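Local coordinates for protein putative phosphatase (Bacteroides thetaiotaomicron, PDB 3KYA) that is of unestablished function but is probably a phosphatase, binds zinc ions and carries an IPT/TIG domain, at residues T182-R187 with I211-K216; Y246-G251 with F263-K268; F272-V277 with N298-L303. All coordinates share one frame; numbering follows the deposited sequence. Where two conformers were deposited one is given.

Contact 1: T182-R187 with I211-K216; sequences TIPTNR and IDYDGK. With EDO (1,2-ethanediol), chain B.
Asp-212 OD2 is gripped by several groups where Arg-187 and Asp-212 run alongside each other in the same direction, in a fold consistent with a beta-propeller. Asp-212 OD2 lies 3.4 Å from Arg-187 NH2, over one face of the guanidinium and offset toward its rim; with the oxygen well out of that plane no N-H points at it, and the salt bridge rests on charge alone. Carboxylate and guanidinium stack with planes 20° apart. A 1,2-ethanediol, probably from the crystallisation liquor, completes the link: its O1 donates to Asp-212 OD2 (2.5 Å) and accepts from Arg-187 NH2 (3.1 Å), while its O2 donates to Asp-212 OD1. Arg-189 forms another salt bridge with OD2, and Arg-187 NE pairs with Asp-159.

The backbone bond from Asp-212 N to Arg-187 O (2.9 Å) ties the loop entering strand 188-193 to the end of its neighbour, strand 206-211. Thr-185 OG1, anti to its backbone N (chi1 180°), accepts from Arg-187 N in an ST turn and shares a water with Asp-212 O. Ile-211 CD1 packs against Ile-183 CG2 (3.6 Å). The Tyr-213 ring has Gly-215 N over the centre of one face; over the other, Pro-184 CG makes a CH-pi contact 4.0 Å from the Tyr-213 ring centroid.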
loop_
_atom_site.group_PDB
_atom_site.type_symbol
_atom_site.label_atom_id
_atom_site.label_comp_id
_atom_site.label_asym_id
_atom_site.label_seq_id
_atom_site.Cartn_x
_atom_site.Cartn_y
_atom_site.Cartn_z
ATOM N N THR A 182 -34.067 -19.995 -29.297
ATOM C CA THR A 182 -35.349 -19.649 -28.685
ATOM C C THR A 182 -35.279 -18.371 -27.832
ATOM O O THR A 182 -36.316 -17.848 -27.453
ATOM C CB THR A 182 -35.943 -20.810 -27.836
ATOM O OG1 THR A 182 -35.107 -21.074 -26.707
ATOM C CG2 THR A 182 -36.095 -22.074 -28.676
ATOM N N ILE A 183 -34.075 -17.877 -27.523
ATOM C CA ILE A 183 -33.942 -16.624 -26.743
ATOM C C ILE A 183 -34.348 -15.456 -27.651
ATOM O O ILE A 183 -33.947 -15.395 -28.818
ATOM C CB ILE A 183 -32.529 -16.478 -26.116
ATOM C CG1 ILE A 183 -32.353 -17.565 -25.049
ATOM C CG2 ILE A 183 -32.329 -15.101 -25.485
ATOM C CD1 ILE A 183 -31.044 -17.490 -24.256
ATOM N N PRO A 184 -35.186 -14.534 -27.135
ATOM C CA PRO A 184 -35.764 -13.454 -27.940
ATOM C C PRO A 184 -34.912 -12.219 -28.177
ATOM O O PRO A 184 -35.423 -11.217 -28.684
ATOM C CB PRO A 184 -36.988 -13.047 -27.123
ATOM C CG PRO A 184 -36.672 -13.394 -25.752
ATOM C CD PRO A 184 -35.734 -14.553 -25.770
ATOM N N THR A 185 -33.630 -12.282 -27.839
ATOM C CA THR A 185 -32.763 -11.137 -27.999
ATOM C C THR A 185 -31.313 -11.582 -28.097
ATOM O O THR A 185 -30.979 -12.727 -27.758
ATOM C CB THR A 185 -32.883 -10.187 -26.781
ATOM O OG1 THR A 185 -32.007 -9.068 -26.960
ATOM C CG2 THR A 185 -32.507 -10.904 -25.503
ATOM N N ASN A 186 -30.466 -10.675 -28.579
ATOM C CA ASN A 186 -29.027 -10.928 -28.650
ATOM C C ASN A 186 -28.283 -10.252 -27.479
ATOM O O ASN A 186 -27.046 -10.260 -27.426
ATOM C CB ASN A 186 -28.449 -10.541 -30.027
ATOM C CG ASN A 186 -28.571 -9.057 -30.352
ATOM O OD1 ASN A 186 -28.846 -8.226 -29.495
ATOM N ND2 ASN A 186 -28.341 -8.726 -31.612
ATOM N N ARG A 187 -29.047 -9.686 -26.541
ATOM C CA ARG A 187 -28.480 -9.029 -25.362
ATOM C C ARG A 187 -28.302 -10.051 -24.234
ATOM O O ARG A 187 -29.117 -10.122 -23.316
ATOM C CB ARG A 187 -29.373 -7.875 -24.900
ATOM C CG ARG A 187 -29.614 -6.791 -25.953
ATOM C CD ARG A 187 -30.071 -5.507 -25.290
ATOM N NE ARG A 187 -28.990 -4.985 -24.457
ATOM C CZ ARG A 187 -29.121 -4.050 -23.521
ATOM N NH1 ARG A 187 -30.294 -3.502 -23.275
ATOM N NH2 ARG A 187 -28.068 -3.669 -22.824
ATOM N N ILE A 211 -30.516 -12.552 -19.602
ATOM C CA ILE A 211 -30.646 -11.755 -20.816
ATOM C C ILE A 211 -31.354 -10.428 -20.484
ATOM O O ILE A 211 -32.076 -10.356 -19.501
ATOM C CB ILE A 211 -31.401 -12.504 -21.944
ATOM C CG1 ILE A 211 -32.889 -12.698 -21.588
ATOM C CG2 ILE A 211 -30.711 -13.841 -22.240
ATOM C CD1 ILE A 211 -33.716 -13.205 -22.736
ATOM N N ASP A 212 -31.149 -9.418 -21.327
ATOM C CA ASP A 212 -31.647 -8.032 -21.109
ATOM C C ASP A 212 -32.727 -7.733 -22.144
ATOM O O ASP A 212 -32.428 -7.401 -23.295
ATOM C CB ASP A 212 -30.470 -7.057 -21.232
ATOM C CG ASP A 212 -30.723 -5.706 -20.560
ATOM O OD1 ASP A 212 -31.894 -5.283 -20.452
ATOM O OD2 ASP A 212 -29.718 -5.072 -20.139
ATOM N N TYR A 213 -33.987 -7.837 -21.735
ATOM C CA TYR A 213 -35.097 -7.752 -22.674
ATOM C C TYR A 213 -36.337 -7.119 -22.049
ATOM O O TYR A 213 -36.566 -7.250 -20.848
ATOM C CB TYR A 213 -35.389 -9.189 -23.154
ATOM C CG TYR A 213 -36.531 -9.370 -24.135
ATOM C CD1 TYR A 213 -36.445 -8.887 -25.433
ATOM C CD2 TYR A 213 -37.667 -10.100 -23.781
ATOM C CE1 TYR A 213 -37.482 -9.073 -26.342
ATOM C CE2 TYR A 213 -38.710 -10.285 -24.676
ATOM C CZ TYR A 213 -38.613 -9.772 -25.955
ATOM O OH TYR A 213 -39.650 -9.961 -26.843
ATOM N N ASP A 214 -37.110 -6.409 -22.870
ATOM C CA ASP A 214 -38.362 -5.763 -22.433
ATOM C C ASP A 214 -39.436 -5.741 -23.541
ATOM O O ASP A 214 -40.337 -4.897 -23.522
ATOM C CB ASP A 214 -38.085 -4.336 -21.934
ATOM C CG ASP A 214 -37.618 -3.406 -23.037
ATOM O OD1 ASP A 214 -37.619 -3.820 -24.218
ATOM O OD2 ASP A 214 -37.262 -2.253 -22.724
ATOM N N GLY A 215 -39.339 -6.671 -24.493
ATOM C CA GLY A 215 -40.271 -6.741 -25.625
ATOM C C GLY A 215 -41.687 -7.178 -25.285
ATOM O O GLY A 215 -42.594 -7.068 -26.123
ATOM N N LYS A 216 -41.864 -7.706 -24.076
ATOM C CA LYS A 216 -43.168 -8.088 -23.564
ATOM C C LYS A 216 -43.474 -7.330 -22.269
ATOM O O LYS A 216 -44.079 -7.888 -21.357
ATOM C CB LYS A 216 -43.216 -9.584 -23.282
ATOM C CG LYS A 216 -43.402 -10.480 -24.492
ATOM C CD LYS A 216 -43.580 -11.943 -24.070
ATOM C CE LYS A 216 -44.652 -12.095 -23.007
ATOM N NZ LYS A 216 -45.096 -13.495 -22.865
HETATM C C1 EDO B . -30.156 -1.618 -19.503
HETATM O O1 EDO B . -29.425 -2.549 -20.321
HETATM C C2 EDO B . -31.631 -2.001 -19.458
HETATM O O2 EDO B . -31.846 -3.111 -18.581
HETATM O O HOH W 1 -33.366 -6.876 -25.694
#

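Contact 2: Y246-G251 with F263-K268. With EDO (1,2-ethanediol), chain B.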
loop_
_atom_site.group_PDB
_atom_site.type_symbol
_atom_site.label_atom_id
_atom_site.label_comp_id
_atom_site.label_asym_id
_atom_site.label_seq_id
_atom_site.Cartn_x
_atom_site.Cartn_y
_atom_site.Cartn_z
ATOM N N TYR A 246 -39.259 -11.051 -15.809
ATOM C CA TYR A 246 -39.770 -9.762 -15.332
ATOM C C TYR A 246 -39.493 -8.764 -16.463
ATOM O O TYR A 246 -40.387 -8.486 -17.267
ATOM C CB TYR A 246 -39.188 -9.336 -13.979
ATOM C CG TYR A 246 -39.795 -8.030 -13.514
ATOM C CD1 TYR A 246 -41.128 -7.975 -13.108
ATOM C CD2 TYR A 246 -39.065 -6.853 -13.523
ATOM C CE1 TYR A 246 -41.713 -6.785 -12.701
ATOM C CE2 TYR A 246 -39.644 -5.644 -13.110
ATOM C CZ TYR A 246 -40.972 -5.624 -12.708
ATOM O OH TYR A 246 -41.564 -4.447 -12.301
ATOM N N LYS A 247 -38.262 -8.257 -16.527
ATOM C CA LYS A 247 -37.780 -7.397 -17.608
ATOM C C LYS A 247 -36.449 -6.768 -17.231
ATOM O O LYS A 247 -36.120 -6.652 -16.050
ATOM C CB LYS A 247 -38.750 -6.260 -17.971
ATOM C CG LYS A 247 -39.025 -5.263 -16.859
ATOM C CD LYS A 247 -39.947 -4.138 -17.343
ATOM C CE LYS A 247 -40.323 -3.231 -16.212
ATOM N NZ LYS A 247 -41.208 -2.104 -16.639
ATOM N N GLN A 248 -35.700 -6.358 -18.245
ATOM C CA GLN A 248 -34.468 -5.592 -18.057
ATOM C C GLN A 248 -33.470 -6.175 -17.054
ATOM O O GLN A 248 -32.901 -5.454 -16.219
ATOM C CB GLN A 248 -34.857 -4.165 -17.643
ATOM C CG GLN A 248 -35.733 -3.474 -18.666
ATOM C CD GLN A 248 -36.136 -2.087 -18.237
ATOM O OE1 GLN A 248 -36.729 -1.900 -17.179
ATOM N NE2 GLN A 248 -35.816 -1.109 -19.055
ATOM N N CYS A 249 -33.255 -7.483 -17.133
ATOM C CA CYS A 249 -32.280 -8.140 -16.262
ATOM C C CYS A 249 -30.863 -7.849 -16.774
ATOM O O CYS A 249 -30.626 -7.842 -17.984
ATOM C CB CYS A 249 -32.541 -9.636 -16.223
ATOM S SG CYS A 249 -31.510 -10.533 -15.071
ATOM N N ASN A 250 -29.924 -7.603 -15.860
ATOM C CA ASN A 250 -28.534 -7.321 -16.228
ATOM C C ASN A 250 -27.578 -8.432 -15.759
ATOM O O ASN A 250 -26.379 -8.349 -15.998
ATOM C CB ASN A 250 -28.058 -5.988 -15.639
ATOM C CG ASN A 250 -29.055 -4.846 -15.856
ATOM O OD1 ASN A 250 -29.383 -4.130 -14.906
ATOM N ND2 ASN A 250 -29.567 -4.699 -17.085
ATOM N N GLY A 251 -28.093 -9.437 -15.060
ATOM C CA GLY A 251 -27.255 -10.531 -14.577
ATOM C C GLY A 251 -27.937 -11.399 -13.539
ATOM O O GLY A 251 -28.906 -10.967 -12.894
ATOM N N PHE A 263 -31.022 -12.451 -9.036
ATOM C CA PHE A 263 -31.044 -11.732 -10.311
ATOM C C PHE A 263 -31.761 -10.384 -10.110
ATOM O O PHE A 263 -32.533 -10.222 -9.154
ATOM C CB PHE A 263 -31.653 -12.571 -11.440
ATOM C CG PHE A 263 -33.112 -12.874 -11.264
ATOM C CD1 PHE A 263 -33.525 -13.922 -10.462
ATOM C CD2 PHE A 263 -34.065 -12.131 -11.938
ATOM C CE1 PHE A 263 -34.872 -14.202 -10.305
ATOM C CE2 PHE A 263 -35.428 -12.391 -11.773
ATOM C CZ PHE A 263 -35.827 -13.428 -10.963
ATOM N N ASN A 264 -31.480 -9.418 -10.983
ATOM C CA ASN A 264 -32.054 -8.071 -10.833
ATOM C C ASN A 264 -32.944 -7.611 -11.980
ATOM O O ASN A 264 -33.232 -8.355 -12.913
ATOM C CB ASN A 264 -30.923 -7.033 -10.706
ATOM C CG ASN A 264 -30.341 -6.628 -12.061
ATOM O OD1 ASN A 264 -30.172 -7.464 -12.965
ATOM N ND2 ASN A 264 -30.027 -5.343 -12.208
ATOM N N SER A 265 -33.420 -6.371 -11.848
ATOM C CA SER A 265 -34.044 -5.642 -12.929
ATOM C C SER A 265 -33.542 -4.202 -12.825
ATOM O O SER A 265 -33.501 -3.613 -11.733
ATOM C CB SER A 265 -35.569 -5.665 -12.889
ATOM O OG SER A 265 -36.094 -4.824 -13.911
ATOM N N TYR A 266 -33.146 -3.657 -13.963
ATOM C CA TYR A 266 -32.750 -2.260 -14.084
ATOM C C TYR A 266 -33.903 -1.281 -13.789
ATOM O O TYR A 266 -33.672 -0.153 -13.325
ATOM C CB TYR A 266 -32.215 -2.076 -15.500
ATOM C CG TYR A 266 -32.133 -0.691 -16.110
ATOM C CD1 TYR A 266 -33.242 -0.111 -16.716
ATOM C CD2 TYR A 266 -30.918 -0.027 -16.205
ATOM C CE1 TYR A 266 -33.159 1.115 -17.331
ATOM C CE2 TYR A 266 -30.819 1.195 -16.828
ATOM C CZ TYR A 266 -31.938 1.757 -17.389
ATOM O OH TYR A 266 -31.841 2.965 -17.997
ATOM N N GLU A 267 -35.131 -1.709 -14.060
ATOM C CA GLU A 267 -36.313 -0.837 -13.873
ATOM C C GLU A 267 -36.233 0.014 -12.593
ATOM O O GLU A 267 -36.169 1.257 -12.661
ATOM C CB GLU A 267 -37.594 -1.662 -13.860
ATOM C CG GLU A 267 -38.852 -0.773 -13.797
ATOM C CD GLU A 267 -40.097 -1.514 -13.370
ATOM O OE1 GLU A 267 -39.995 -2.455 -12.551
ATOM O OE2 GLU A 267 -41.188 -1.130 -13.843
ATOM N N LYS A 268 -36.245 -0.650 -11.439
ATOM C CA LYS A 268 -36.128 0.021 -10.133
ATOM C C LYS A 268 -34.896 -0.450 -9.350
ATOM O O LYS A 268 -34.721 -0.110 -8.183
ATOM C CB LYS A 268 -37.376 -0.236 -9.299
ATOM C CG LYS A 268 -38.649 0.337 -9.889
ATOM C CD LYS A 268 -39.847 -0.101 -9.065
ATOM C CE LYS A 268 -41.121 0.559 -9.546
ATOM N NZ LYS A 268 -42.317 0.023 -8.844
HETATM C C1 EDO B . -30.156 -1.618 -19.503
HETATM O O1 EDO B . -29.425 -2.549 -20.321
HETATM C C2 EDO B . -31.631 -2.001 -19.458
HETATM O O2 EDO B . -31.846 -3.111 -18.581
HETATM O O HOH W 2 -35.507 -8.989 -14.448
#
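Lys-247 sets its CG between the backbone N and the carbonyl carbon (chi1 62°) and runs extended from there, while Glu-267 holds CG anti to its own backbone N (chi1 -175°), and the two side chains meet through their charged groups. Lys-247 NZ meets Glu-267 OE2 at 3.0 Å from above the carboxylate plane, a hydrogen-bonded salt bridge. The other oxygen, OE1, takes the hydroxyl of Tyr-246 on its syn side (Tyr-246 OH to Glu-267 OE1 2.5 Å) near the plane of the tyrosine ring; Gln-270 donates to OE1 too, so both carboxylate oxygens are engaged. Ser-265 OG donates to Lys-247 O (2.8 Å) and accepts from Glu-267 N, an ST turn.

Two asparagines exchange bonds further along. Asn-264 OD1 receives Asn-250 N in its carbonyl plane (2.9 Å), and Asn-264 ND2 donates to Asn-250 OD1 (3.0 Å), an arrangement that fixes which way the Asn-264 amide is turned. Tyr-266 N donates to Gln-248 O, and a water joins Lys-247 O to Asn-264 O.

The loop 246-251 leads from strand 240-246 of one antiparallel sheet to strand 252-254 of the next, in which strand 261-265 lies between 252-254 and 270-274; the Phe-263 ring meets that of Phe-272 there.

Contact 3: F272-V277 with N298-L303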
loop_
_atom_site.group_PDB
_atom_site.type_symbol
_atom_site.label_atom_id
_atom_site.label_comp_id
_atom_site.label_asym_id
_atom_site.label_seq_id
_atom_site.Cartn_x
_atom_site.Cartn_y
_atom_site.Cartn_z
ATOM N N PHE A 272 -33.997 -9.926 -6.872
ATOM C CA PHE A 272 -34.895 -11.056 -6.654
ATOM C C PHE A 272 -34.109 -12.298 -6.248
ATOM O O PHE A 272 -32.989 -12.500 -6.717
ATOM C CB PHE A 272 -35.688 -11.398 -7.923
ATOM C CG PHE A 272 -36.560 -10.289 -8.427
ATOM C CD1 PHE A 272 -37.759 -9.998 -7.800
ATOM C CD2 PHE A 272 -36.207 -9.572 -9.557
ATOM C CE1 PHE A 272 -38.573 -8.978 -8.271
ATOM C CE2 PHE A 272 -37.018 -8.551 -10.036
ATOM C CZ PHE A 272 -38.200 -8.255 -9.388
ATOM N N ARG A 273 -34.717 -13.126 -5.399
ATOM C CA ARG A 273 -34.125 -14.368 -4.895
ATOM C C ARG A 273 -35.003 -15.564 -5.249
ATOM O O ARG A 273 -36.177 -15.608 -4.863
ATOM C CB ARG A 273 -34.006 -14.304 -3.372
ATOM C CG ARG A 273 -33.324 -15.497 -2.698
ATOM C CD ARG A 273 -33.472 -15.414 -1.187
ATOM N NE ARG A 273 -32.726 -16.436 -0.446
ATOM C CZ ARG A 273 -33.089 -17.708 -0.307
ATOM N NH1 ARG A 273 -34.186 -18.172 -0.895
ATOM N NH2 ARG A 273 -32.336 -18.535 0.409
ATOM N N LEU A 274 -34.427 -16.538 -5.953
ATOM C CA LEU A 274 -35.116 -17.772 -6.310
ATOM C C LEU A 274 -34.384 -18.991 -5.748
ATOM O O LEU A 274 -33.164 -19.143 -5.929
ATOM C CB LEU A 274 -35.222 -17.919 -7.832
ATOM C CG LEU A 274 -35.811 -19.241 -8.339
ATOM C CD1 LEU A 274 -37.252 -19.445 -7.818
ATOM C CD2 LEU A 274 -35.761 -19.288 -9.854
ATOM N N ASP A 275 -35.123 -19.839 -5.042
ATOM C CA ASP A 275 -34.586 -21.093 -4.555
ATOM C C ASP A 275 -34.866 -22.077 -5.688
ATOM O O ASP A 275 -36.030 -22.391 -5.963
ATOM C CB ASP A 275 -35.265 -21.512 -3.246
ATOM C CG ASP A 275 -34.657 -22.774 -2.627
ATOM O OD1 ASP A 275 -33.975 -23.554 -3.327
ATOM O OD2 ASP A 275 -34.896 -23.001 -1.422
ATOM N N LEU A 276 -33.812 -22.557 -6.356
ATOM C CA LEU A 276 -33.980 -23.492 -7.477
ATOM C C LEU A 276 -34.709 -24.793 -7.097
ATOM O O LEU A 276 -35.280 -25.444 -7.975
ATOM C CB LEU A 276 -32.634 -23.820 -8.152
ATOM C CG LEU A 276 -31.888 -22.634 -8.780
ATOM C CD1 LEU A 276 -30.535 -23.081 -9.351
ATOM C CD2 LEU A 276 -32.754 -21.951 -9.852
ATOM N N VAL A 277 -34.678 -25.176 -5.818
ATOM C CA VAL A 277 -35.417 -26.366 -5.345
ATOM C C VAL A 277 -36.890 -26.251 -5.739
ATOM O O VAL A 277 -37.509 -27.248 -6.120
ATOM C CB VAL A 277 -35.310 -26.573 -3.810
ATOM C CG1 VAL A 277 -36.307 -27.627 -3.326
ATOM C CG2 VAL A 277 -33.892 -26.971 -3.417
ATOM N N ASN A 298 -43.951 -14.880 -3.576
ATOM C CA ASN A 298 -43.389 -15.771 -2.558
ATOM C C ASN A 298 -42.245 -16.642 -3.087
ATOM O O ASN A 298 -41.372 -17.027 -2.312
ATOM C CB ASN A 298 -44.465 -16.683 -1.950
ATOM C CG ASN A 298 -45.424 -15.947 -1.031
ATOM O OD1 ASN A 298 -45.131 -14.857 -0.531
ATOM N ND2 ASN A 298 -46.571 -16.562 -0.774
ATOM N N THR A 299 -42.248 -16.959 -4.386
ATOM C CA THR A 299 -41.210 -17.801 -5.003
ATOM C C THR A 299 -40.036 -16.974 -5.571
ATOM O O THR A 299 -38.869 -17.365 -5.456
ATOM C CB THR A 299 -41.828 -18.687 -6.100
ATOM O OG1 THR A 299 -42.331 -17.867 -7.161
ATOM C CG2 THR A 299 -42.972 -19.519 -5.524
ATOM N N PHE A 300 -40.348 -15.836 -6.195
ATOM C CA PHE A 300 -39.327 -14.916 -6.718
ATOM C C PHE A 300 -39.344 -13.752 -5.742
ATOM O O PHE A 300 -39.961 -12.717 -6.003
ATOM C CB PHE A 300 -39.640 -14.433 -8.128
ATOM C CG PHE A 300 -39.824 -15.542 -9.122
ATOM C CD1 PHE A 300 -38.730 -16.085 -9.781
ATOM C CD2 PHE A 300 -41.088 -16.044 -9.393
ATOM C CE1 PHE A 300 -38.897 -17.115 -10.699
ATOM C CE2 PHE A 300 -41.264 -17.069 -10.307
ATOM C CZ PHE A 300 -40.171 -17.606 -10.961
ATOM N N LYS A 301 -38.681 -13.929 -4.605
ATOM C CA LYS A 301 -38.737 -12.930 -3.530
ATOM C C LYS A 301 -37.940 -11.657 -3.822
ATOM O O LYS A 301 -36.738 -11.724 -4.056
ATOM C CB LYS A 301 -38.260 -13.567 -2.219
ATOM C CG LYS A 301 -38.470 -12.709 -0.991
ATOM C CD LYS A 301 -38.079 -13.408 0.315
ATOM C CE LYS A 301 -38.125 -12.390 1.485
ATOM N NZ LYS A 301 -37.897 -12.986 2.838
ATOM N N GLN A 302 -38.616 -10.502 -3.786
ATOM C CA GLN A 302 -37.960 -9.201 -3.992
ATOM C C GLN A 302 -37.429 -8.709 -2.646
ATOM O O GLN A 302 -38.192 -8.281 -1.799
ATOM C CB GLN A 302 -38.909 -8.173 -4.622
ATOM C CG GLN A 302 -38.290 -6.776 -4.816
ATOM C CD GLN A 302 -39.178 -5.812 -5.593
ATOM O OE1 GLN A 302 -39.898 -6.207 -6.515
ATOM N NE2 GLN A 302 -39.100 -4.537 -5.247
ATOM N N LEU A 303 -36.113 -8.762 -2.458
ATOM C CA LEU A 303 -35.504 -8.396 -1.181
ATOM C C LEU A 303 -35.474 -6.896 -0.929
ATOM O O LEU A 303 -35.705 -6.448 0.197
ATOM C CB LEU A 303 -34.068 -8.936 -1.096
ATOM C CG LEU A 303 -33.873 -10.450 -1.251
ATOM C CD1 LEU A 303 -32.410 -10.831 -1.032
ATOM C CD2 LEU A 303 -34.763 -11.207 -0.292
HETATM O O HOH W 3 -37.880 -19.511 -4.163
#
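Strands 272-274 and 300-303 run antiparallel, their axes 4.4 Å apart at closest approach and 145° between directions, with Arg-273 and Lys-301 as a hydrogen-bonded pair: Arg-273 N donates to Lys-301 O (2.8 Å) and Lys-301 N to Arg-273 O (3.0 Å). Phe-272 and Gln-302 face each other in a non-hydrogen-bonded pair. Phe-272 CG is anti to the carbonyl carbon (chi1 -60°), and from there the ring reaches Gln-302. Phe-272 CE1 lies 3.8 Å from Gln-302 CB and 3.5 Å from Gln-302 OE1, and the amide plane stands nearly perpendicular to the ring. An alanine in place of Phe-272 would remove the ring and would probably open a gap beside Gln-302 CB and the Phe-263 ring. On the same face Leu-274 and Phe-300 extend alongside one another; Leu-274 CD2 touches Phe-300 CE1 at 3.9 Å, and Leu-274 CD1 reaches Thr-299 O. The opposite face carries Arg-273 and Lys-301: Arg-273 NH2 donates to Lys-344 O and Lys-301 NZ forms a salt bridge with Glu-345.

Where the strand ends, a water spans Asp-275 N and Thr-299 O. Asp-275, at the N-cap of helix 276-284, accepts from Val-277 N through OD1 (3.1 Å), a capping bond; the helix opens the connection to strand 300-305. Two neighbouring strands closing one side of a four-stranded antiparallel sheet in 1-2-3-4 order are what a beta-propeller blade contains.

The three contacts come in series along the chain and move from one blade-like antiparallel sheet to the next, with centres about 12 Å (contacts 1 and 2), 14 Å (2 and 3) and 21 Å (1 and 3) apart. Contact 1 lies at the four-stranded sheet from strand 188-193 to strand 240-246; contact 3 pairs the last two strands of the one from 252-254 to 300-305. Contact 2 lies on the connection from strand 240-246 to strand 252-254 and so joins the two sheets, consistent with blade-to-blade packing in a propeller. It touches contact 1 through Tyr-213 O and Gln-248 N, a probable hydrogen bond, and contact 3 through Phe-263 O and Phe-272 N, another; contacts 1 and 3 do not touch.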